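Local coordinates for protein BOLA1, chloroplastic (Arabidopsis thaliana, PDB 4PUG) that may regulate transcription in a redox-dependent way or Fe-S cluster biogenesis, and binds a labile iron-sulfur cluster together with glutaredoxin, at residues Ala7-Glu12 with Arg74-Thr79; Lys13-Lys16 with Glu22-Ile25; Arg67-Leu72 with Leu84-Lys89. All blocks are in the same frame, centred on the assembly; numbering follows the deposited sequence.

Interaction 1: Ala7-Glu12 with Arg74-Thr79; sequences ASRMRE and REELDT
R9 and E76 meet in a two-pronged salt bridge that carries most of this helix-to-helix contact. The guanidinium of R9 presents its NE side: NE gives a 2.7 Å bond to OE2 of E76, and NH2 gives a 2.9 Å bond to OE1 of the same carboxylate. Both oxygens use their syn lone pairs, both N-H...O bonds are nearly straight, and the two flat groups lie only 22° apart, so the grip is side-on and nearly coplanar. E76 reaches it by a bend at chi2 (-60°), which swings the carboxylate toward helix 6-18.

In the BolA fold, where helices 6-18 and 62-72 pack on one face of a three-stranded mixed sheet, this bridge ties the N-terminal helix 6-18 to the short helix 74-78. The E76 carboxylate is buried, and OE1 has a second cationic partner in NE of R6, so two arginines probably balance its charge. An alanine in place of R9 removes both N-H donors, which would probably leave the buried carboxylate held by R6 alone of the two arginines and freer to turn. M10 adds an apolar touch, its CG lying 4.1 Å from CG of E76, while its side chain also meets L73 and L81.

Interaction 2: Lys13-Lys16 with Glu22-Ile25; sequences KLQK and ELVI
L23 faces helix 6-18 and supplies most of the strand's share of the contact: its CD2 lodges between L14 and Q15, while CD1 meets L14. Its CG stands anti to the backbone N (chi1 -178°), which carries the branches out from the strand to the helix surface. The CD2 methyl lies 3.9 Å from CB of L14, and CD1 comes within 4.0 Å of the CD1 methyl of L14; the two leucine side chains cross at about a right angle, so methyls of L23 touch L14 at both its CB and its CD1. CD2 also approaches the amide of Q15, with OE1 at 3.7 Å, the two side chains lying alongside but pointing opposite ways. Q15 bends at chi2 (64°), bringing its amide back to the strand, where NE2 is hydrogen-bonded to the backbone O of P20 in the connection between helix and strand. Two residues further on, I25 again faces the helix, but only the end of its chain takes part: CD1 sits 4.1 Å from CD1 of L14. In this alpha-beta unit of the BolA fold, helix 6-18 thus packs on the edge strand that follows it through a short connection. The strand pairs antiparallel with 47-53 through E22-V53 and V24-K51; L14 and L23 both extend to I52 on that neighbour, while I25 meets F48 there and M10 on helix 6-18.

Interaction 3: Arg67-Leu72 with Leu84-Lys89; sequences RLVYHL and LSIVSK
The contact belongs to a beta-alpha-beta crossover of the BolA fold: the adjacent parallel strands 47-53 and 83-89 are joined through helices 62-72 and 74-78, and here helix 62-72 packs against 83-89, an edge strand of the mixed sheet. The axes of segments 67-72 and 84-89 approach to 9.9 Å with 131° between their directions, so the helix lies obliquely over the strand and runs largely against it. Inward residues L84 and I86 alternate with S85, which points to the other side of the sheet. V69 and I86 lie alongside one another, pointing opposite ways, with CG1 of V69 at 3.6 Å from CD1 of I86. The isoleucine keeps CG1 anti to its carbonyl carbon (chi1 -54°), and this brings the terminal methyl up between V69 and the next helix residue. V69 also touches I52 of the central strand, and I86 touches H66 one turn earlier on the helix. Y70 begins at the helix flank, its CB leading off to one side, yet its ring ends over the strand. CD1 of I86 approaches this ring obliquely, 3.4 Å from CE2. The ring has L84 over one face in a CH-pi contact: CD2 of L84 stands 4.2 Å from the ring centroid, 15° off the normal.

How the interactions relate
The three contacts lie 11 to 12 Å apart, centre to centre, in one small BolA-like domain. Interactions 1 and 2 share helix 6-18, and they touch directly: NH1 of R11 lies 3.1 Å from O of L23, a probable hydrogen bond. Interactions 2 and 3 place helices on opposite edge strands of the same sheet, 22-27 and 83-89, and meet where CD2 of L14 approaches CD1 of L72. Along the chain, interaction 2 closes within the span of interaction 1, whereas interaction 3 alternates with it, helix 74-78 lying between helix 62-72 and strand 83-89. Interactions 2 and 3 each close a local unit, and interaction 1 ties the N-terminal unit to the C-terminal one.

Interaction 1: Ala7-Glu12 with Arg74-Thr79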
loop_
_atom_site.group_PDB
_atom_site.type_symbol
_atom_site.label_atom_id
_atom_site.label_comp_id
_atom_site.label_asym_id
_atom_site.label_seq_id
_atom_site.Cartn_x
_atom_site.Cartn_y
_atom_site.Cartn_z
ATOM N N ALA A 7 5.936 2.080 -5.421
ATOM C CA ALA A 7 6.266 1.322 -4.217
ATOM C C ALA A 7 6.972 2.198 -3.180
ATOM O O ALA A 7 6.604 2.212 -2.001
ATOM C CB ALA A 7 7.112 0.107 -4.575
ATOM N N SER A 8 7.974 2.941 -3.639
ATOM C CA SER A 8 8.711 3.861 -2.783
ATOM C C SER A 8 7.822 4.957 -2.203
ATOM O O SER A 8 7.942 5.283 -1.026
ATOM C CB SER A 8 9.887 4.488 -3.534
ATOM O OG SER A 8 9.440 5.310 -4.593
ATOM N N ARG A 9 6.942 5.529 -3.023
ATOM C CA ARG A 9 6.051 6.588 -2.548
ATOM C C ARG A 9 5.136 6.059 -1.459
ATOM O O ARG A 9 4.971 6.684 -0.414
ATOM C CB ARG A 9 5.212 7.172 -3.689
ATOM C CG ARG A 9 6.001 7.982 -4.702
ATOM C CD ARG A 9 5.089 8.824 -5.584
ATOM N NE ARG A 9 4.118 8.014 -6.315
ATOM C CZ ARG A 9 4.361 7.428 -7.482
ATOM N NH1 ARG A 9 5.551 7.554 -8.054
ATOM N NH2 ARG A 9 3.417 6.713 -8.078
ATOM N N MET A 10 4.545 4.899 -1.714
ATOM C CA MET A 10 3.686 4.259 -0.729
ATOM C C MET A 10 4.431 3.976 0.569
ATOM O O MET A 10 3.920 4.263 1.649
ATOM C CB MET A 10 3.063 2.981 -1.291
ATOM C CG MET A 10 2.116 3.231 -2.450
ATOM S SD MET A 10 1.376 1.730 -3.118
ATOM C CE MET A 10 2.828 0.744 -3.441
ATOM N N ARG A 11 5.639 3.427 0.470
ATOM C CA ARG A 11 6.428 3.161 1.674
ATOM C C ARG A 11 6.736 4.433 2.453
ATOM O O ARG A 11 6.588 4.463 3.671
ATOM C CB ARG A 11 7.731 2.420 1.359
ATOM C CG ARG A 11 8.568 2.150 2.605
ATOM C CD ARG A 11 9.696 1.174 2.335
ATOM N NE ARG A 11 9.200 -0.099 1.821
ATOM C CZ ARG A 11 8.731 -1.083 2.581
ATOM N NH1 ARG A 11 8.684 -0.947 3.899
ATOM N NH2 ARG A 11 8.303 -2.206 2.020
ATOM N N GLU A 12 7.162 5.476 1.746
ATOM C CA GLU A 12 7.479 6.753 2.375
ATOM C C GLU A 12 6.267 7.308 3.105
ATOM O O GLU A 12 6.340 7.625 4.291
ATOM C CB GLU A 12 7.984 7.763 1.337
ATOM C CG GLU A 12 8.412 9.109 1.923
ATOM C CD GLU A 12 7.291 10.140 1.937
ATOM O OE1 GLU A 12 6.208 9.849 1.390
ATOM O OE2 GLU A 12 7.493 11.242 2.491
ATOM N N ARG A 74 -4.816 7.815 -1.536
ATOM C CA ARG A 74 -5.801 8.279 -2.512
ATOM C C ARG A 74 -5.166 8.761 -3.816
ATOM O O ARG A 74 -5.693 8.506 -4.898
ATOM C CB ARG A 74 -6.679 9.382 -1.915
ATOM C CG ARG A 74 -7.794 9.848 -2.839
ATOM C CD ARG A 74 -8.698 10.850 -2.145
ATOM N NE ARG A 74 -9.336 10.276 -0.963
ATOM C CZ ARG A 74 -9.546 10.940 0.169
ATOM N NH1 ARG A 74 -9.167 12.206 0.279
ATOM N NH2 ARG A 74 -10.135 10.338 1.194
ATOM N N GLU A 75 -4.036 9.456 -3.708
ATOM C CA GLU A 75 -3.325 9.941 -4.888
ATOM C C GLU A 75 -2.881 8.786 -5.779
ATOM O O GLU A 75 -2.991 8.858 -7.003
ATOM C CB GLU A 75 -2.111 10.783 -4.488
ATOM C CG GLU A 75 -1.242 11.210 -5.662
ATOM C CD GLU A 75 -0.056 12.052 -5.238
ATOM O OE1 GLU A 75 0.702 11.614 -4.348
ATOM O OE2 GLU A 75 0.119 13.154 -5.798
ATOM N N GLU A 76 -2.379 7.725 -5.158
ATOM C CA GLU A 76 -1.930 6.555 -5.903
ATOM C C GLU A 76 -3.100 5.857 -6.593
ATOM O O GLU A 76 -2.974 5.403 -7.729
ATOM C CB GLU A 76 -1.176 5.580 -4.994
ATOM C CG GLU A 76 0.032 6.186 -4.282
ATOM C CD GLU A 76 1.090 6.712 -5.240
ATOM O OE1 GLU A 76 1.145 6.246 -6.398
ATOM O OE2 GLU A 76 1.874 7.594 -4.830
ATOM N N LEU A 77 -4.237 5.787 -5.907
ATOM C CA LEU A 77 -5.438 5.169 -6.465
ATOM C C LEU A 77 -5.973 5.946 -7.665
ATOM O O LEU A 77 -6.662 5.389 -8.519
ATOM C CB LEU A 77 -6.525 5.055 -5.398
ATOM C CG LEU A 77 -6.274 4.043 -4.282
ATOM C CD1 LEU A 77 -7.253 4.267 -3.146
ATOM C CD2 LEU A 77 -6.388 2.623 -4.817
ATOM N N ASP A 78 -5.656 7.235 -7.721
ATOM C CA ASP A 78 -6.100 8.083 -8.819
ATOM C C ASP A 78 -5.083 8.124 -9.954
ATOM O O ASP A 78 -5.364 8.662 -11.024
ATOM C CB ASP A 78 -6.367 9.506 -8.322
ATOM C CG ASP A 78 -7.507 9.573 -7.329
ATOM O OD1 ASP A 78 -8.348 8.651 -7.326
ATOM O OD2 ASP A 78 -7.566 10.551 -6.554
ATOM N N THR A 79 -3.900 7.560 -9.725
ATOM C CA THR A 79 -2.814 7.689 -10.696
ATOM C C THR A 79 -2.156 6.376 -11.123
ATOM O O THR A 79 -0.986 6.373 -11.504
ATOM C CB THR A 79 -1.701 8.634 -10.183
ATOM O OG1 THR A 79 -1.212 8.160 -8.921
ATOM C CG2 THR A 79 -2.222 10.058 -10.023
#

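Interaction 2: Lys13-Lys16 with Glu22-Ile25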
loop_
_atom_site.group_PDB
_atom_site.type_symbol
_atom_site.label_atom_id
_atom_site.label_comp_id
_atom_site.label_asym_id
_atom_site.label_seq_id
_atom_site.Cartn_x
_atom_site.Cartn_y
_atom_site.Cartn_z
ATOM N N LYS A 13 5.151 7.411 2.387
ATOM C CA LYS A 13 3.909 7.921 2.961
ATOM C C LYS A 13 3.441 7.129 4.180
ATOM O O LYS A 13 3.212 7.701 5.241
ATOM C CB LYS A 13 2.798 7.956 1.912
ATOM C CG LYS A 13 1.512 8.561 2.433
ATOM C CD LYS A 13 1.009 9.663 1.522
ATOM C CE LYS A 13 -0.064 10.489 2.214
ATOM N NZ LYS A 13 -0.736 11.437 1.280
ATOM N N LEU A 14 3.303 5.817 4.026
ATOM C CA LEU A 14 2.824 4.972 5.120
ATOM C C LEU A 14 3.750 5.004 6.333
ATOM O O LEU A 14 3.290 5.169 7.466
ATOM C CB LEU A 14 2.620 3.532 4.649
ATOM C CG LEU A 14 1.529 3.342 3.598
ATOM C CD1 LEU A 14 1.481 1.899 3.121
ATOM C CD2 LEU A 14 0.178 3.776 4.151
ATOM N N GLN A 15 5.049 4.857 6.093
ATOM C CA GLN A 15 6.025 4.873 7.177
ATOM C C GLN A 15 6.013 6.212 7.900
ATOM O O GLN A 15 6.117 6.262 9.123
ATOM C CB GLN A 15 7.428 4.572 6.651
ATOM C CG GLN A 15 8.444 4.327 7.742
ATOM C CD GLN A 15 8.126 3.090 8.560
ATOM O OE1 GLN A 15 7.819 2.031 8.011
ATOM N NE2 GLN A 15 8.193 3.218 9.881
ATOM N N LYS A 16 5.876 7.297 7.143
ATOM C CA LYS A 16 5.835 8.627 7.744
ATOM C C LYS A 16 4.567 8.852 8.572
ATOM O O LYS A 16 4.637 9.355 9.691
ATOM C CB LYS A 16 5.986 9.730 6.686
ATOM C CG LYS A 16 5.946 11.137 7.275
ATOM C CD LYS A 16 6.521 12.179 6.329
ATOM C CE LYS A 16 5.572 12.488 5.186
ATOM N NZ LYS A 16 4.838 13.764 5.409
ATOM N N GLU A 22 5.986 -2.688 11.488
ATOM C CA GLU A 22 6.159 -3.594 10.349
ATOM C C GLU A 22 5.427 -3.136 9.091
ATOM O O GLU A 22 4.233 -2.875 9.125
ATOM C CB GLU A 22 5.744 -5.020 10.712
ATOM C CG GLU A 22 6.064 -6.023 9.621
ATOM C CD GLU A 22 5.594 -7.417 9.955
ATOM O OE1 GLU A 22 5.000 -7.603 11.038
ATOM O OE2 GLU A 22 5.823 -8.326 9.131
ATOM N N LEU A 23 6.141 -3.054 7.974
ATOM C CA LEU A 23 5.534 -2.560 6.744
ATOM C C LEU A 23 5.945 -3.388 5.530
ATOM O O LEU A 23 7.087 -3.315 5.068
ATOM C CB LEU A 23 5.867 -1.081 6.532
ATOM C CG LEU A 23 5.253 -0.416 5.299
ATOM C CD1 LEU A 23 3.746 -0.639 5.254
ATOM C CD2 LEU A 23 5.577 1.068 5.291
ATOM N N VAL A 24 5.005 -4.180 5.027
ATOM C CA VAL A 24 5.230 -4.984 3.832
ATOM C C VAL A 24 4.450 -4.415 2.653
ATOM O O VAL A 24 3.227 -4.282 2.710
ATOM C CB VAL A 24 4.814 -6.451 4.045
ATOM C CG1 VAL A 24 5.209 -7.291 2.838
ATOM C CG2 VAL A 24 5.447 -7.003 5.311
ATOM N N ILE A 25 5.165 -4.075 1.587
ATOM C CA ILE A 25 4.535 -3.573 0.375
ATOM C C ILE A 25 4.898 -4.467 -0.806
ATOM O O ILE A 25 5.971 -4.338 -1.397
ATOM C CB ILE A 25 4.924 -2.110 0.099
ATOM C CG1 ILE A 25 4.488 -1.226 1.268
ATOM C CG2 ILE A 25 4.299 -1.627 -1.198
ATOM C CD1 ILE A 25 4.575 0.247 0.989
#

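Interaction 3: Arg67-Leu72 with Leu84-Lys89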
loop_
_atom_site.group_PDB
_atom_site.type_symbol
_atom_site.label_atom_id
_atom_site.label_comp_id
_atom_site.label_asym_id
_atom_site.label_seq_id
_atom_site.Cartn_x
_atom_site.Cartn_y
_atom_site.Cartn_z
ATOM N N ARG A 67 -10.095 2.848 6.055
ATOM C CA ARG A 67 -10.418 4.156 5.487
ATOM C C ARG A 67 -9.234 5.095 5.624
ATOM O O ARG A 67 -8.985 5.921 4.747
ATOM C CB ARG A 67 -11.621 4.780 6.190
ATOM C CG ARG A 67 -12.963 4.199 5.802
ATOM C CD ARG A 67 -14.070 4.772 6.681
ATOM N NE ARG A 67 -14.614 6.018 6.147
ATOM C CZ ARG A 67 -14.150 7.231 6.432
ATOM N NH1 ARG A 67 -13.121 7.381 7.258
ATOM N NH2 ARG A 67 -14.719 8.300 5.888
ATOM N N LEU A 68 -8.527 4.981 6.745
ATOM C CA LEU A 68 -7.329 5.780 6.971
ATOM C C LEU A 68 -6.278 5.455 5.913
ATOM O O LEU A 68 -5.762 6.353 5.235
ATOM C CB LEU A 68 -6.776 5.537 8.375
ATOM C CG LEU A 68 -5.437 6.190 8.725
ATOM C CD1 LEU A 68 -5.506 7.703 8.571
ATOM C CD2 LEU A 68 -4.996 5.812 10.133
ATOM N N VAL A 69 -5.977 4.166 5.762
ATOM C CA VAL A 69 -4.986 3.736 4.774
ATOM C C VAL A 69 -5.376 4.148 3.349
ATOM O O VAL A 69 -4.538 4.649 2.596
ATOM C CB VAL A 69 -4.706 2.217 4.840
ATOM C CG1 VAL A 69 -3.649 1.823 3.817
ATOM C CG2 VAL A 69 -4.267 1.812 6.244
ATOM N N TYR A 70 -6.644 3.953 2.990
ATOM C CA TYR A 70 -7.131 4.349 1.668
ATOM C C TYR A 70 -7.005 5.852 1.460
ATOM O O TYR A 70 -6.676 6.309 0.367
ATOM C CB TYR A 70 -8.586 3.915 1.458
ATOM C CG TYR A 70 -8.736 2.645 0.647
ATOM C CD1 TYR A 70 -9.116 2.686 -0.690
ATOM C CD2 TYR A 70 -8.498 1.406 1.219
ATOM C CE1 TYR A 70 -9.250 1.522 -1.433
ATOM C CE2 TYR A 70 -8.629 0.243 0.486
ATOM C CZ TYR A 70 -9.004 0.305 -0.837
ATOM O OH TYR A 70 -9.133 -0.858 -1.559
ATOM N N HIS A 71 -7.268 6.614 2.516
ATOM C CA HIS A 71 -7.124 8.061 2.470
ATOM C C HIS A 71 -5.675 8.457 2.219
ATOM O O HIS A 71 -5.397 9.350 1.421
ATOM C CB HIS A 71 -7.617 8.692 3.769
ATOM C CG HIS A 71 -7.266 10.142 3.900
ATOM N ND1 HIS A 71 -7.903 11.129 3.178
ATOM C CD2 HIS A 71 -6.337 10.769 4.655
ATOM C CE1 HIS A 71 -7.386 12.303 3.489
ATOM N NE2 HIS A 71 -6.431 12.113 4.384
ATOM N N LEU A 72 -4.750 7.788 2.902
ATOM C CA LEU A 72 -3.328 8.073 2.716
ATOM C C LEU A 72 -2.840 7.735 1.305
ATOM O O LEU A 72 -1.884 8.334 0.814
ATOM C CB LEU A 72 -2.487 7.331 3.757
ATOM C CG LEU A 72 -2.697 7.771 5.207
ATOM C CD1 LEU A 72 -1.898 6.890 6.154
ATOM C CD2 LEU A 72 -2.316 9.235 5.379
ATOM N N LEU A 84 -5.706 -2.505 -4.216
ATOM C CA LEU A 84 -4.980 -2.367 -2.962
ATOM C C LEU A 84 -5.590 -3.278 -1.902
ATOM O O LEU A 84 -6.698 -3.024 -1.429
ATOM C CB LEU A 84 -5.048 -0.918 -2.482
ATOM C CG LEU A 84 -4.436 -0.614 -1.113
ATOM C CD1 LEU A 84 -2.940 -0.851 -1.151
ATOM C CD2 LEU A 84 -4.751 0.813 -0.685
ATOM N N SER A 85 -4.872 -4.337 -1.537
ATOM C CA SER A 85 -5.322 -5.254 -0.491
ATOM C C SER A 85 -4.657 -4.890 0.831
ATOM O O SER A 85 -3.442 -4.741 0.889
ATOM C CB SER A 85 -4.988 -6.695 -0.871
ATOM O OG SER A 85 -5.379 -7.602 0.144
ATOM N N ILE A 86 -5.442 -4.752 1.895
ATOM C CA ILE A 86 -4.903 -4.209 3.143
ATOM C C ILE A 86 -5.053 -5.112 4.364
ATOM O O ILE A 86 -6.151 -5.572 4.679
ATOM C CB ILE A 86 -5.544 -2.853 3.484
ATOM C CG1 ILE A 86 -5.408 -1.890 2.307
ATOM C CG2 ILE A 86 -4.905 -2.257 4.731
ATOM C CD1 ILE A 86 -6.033 -0.551 2.562
ATOM N N VAL A 87 -3.938 -5.351 5.049
ATOM C CA VAL A 87 -3.973 -5.937 6.382
ATOM C C VAL A 87 -3.411 -4.914 7.356
ATOM O O VAL A 87 -2.246 -4.544 7.264
ATOM C CB VAL A 87 -3.144 -7.228 6.465
ATOM C CG1 VAL A 87 -3.186 -7.790 7.880
ATOM C CG2 VAL A 87 -3.653 -8.252 5.461
ATOM N N SER A 88 -4.242 -4.443 8.279
ATOM C CA SER A 88 -3.819 -3.402 9.209
ATOM C C SER A 88 -3.973 -3.868 10.654
ATOM O O SER A 88 -5.089 -4.070 11.132
ATOM C CB SER A 88 -4.620 -2.121 8.968
ATOM O OG SER A 88 -6.012 -2.379 9.005
ATOM N N LYS A 89 -2.849 -4.045 11.346
ATOM C CA LYS A 89 -2.872 -4.591 12.701
ATOM C C LYS A 89 -2.084 -3.739 13.696
ATOM O O LYS A 89 -1.328 -2.847 13.309
ATOM C CB LYS A 89 -2.323 -6.023 12.713
ATOM C CG LYS A 89 -2.784 -6.901 11.554
ATOM C CD LYS A 89 -4.275 -7.210 11.615
ATOM C CE LYS A 89 -4.597 -8.215 12.708
ATOM N NZ LYS A 89 -6.004 -8.691 12.612
#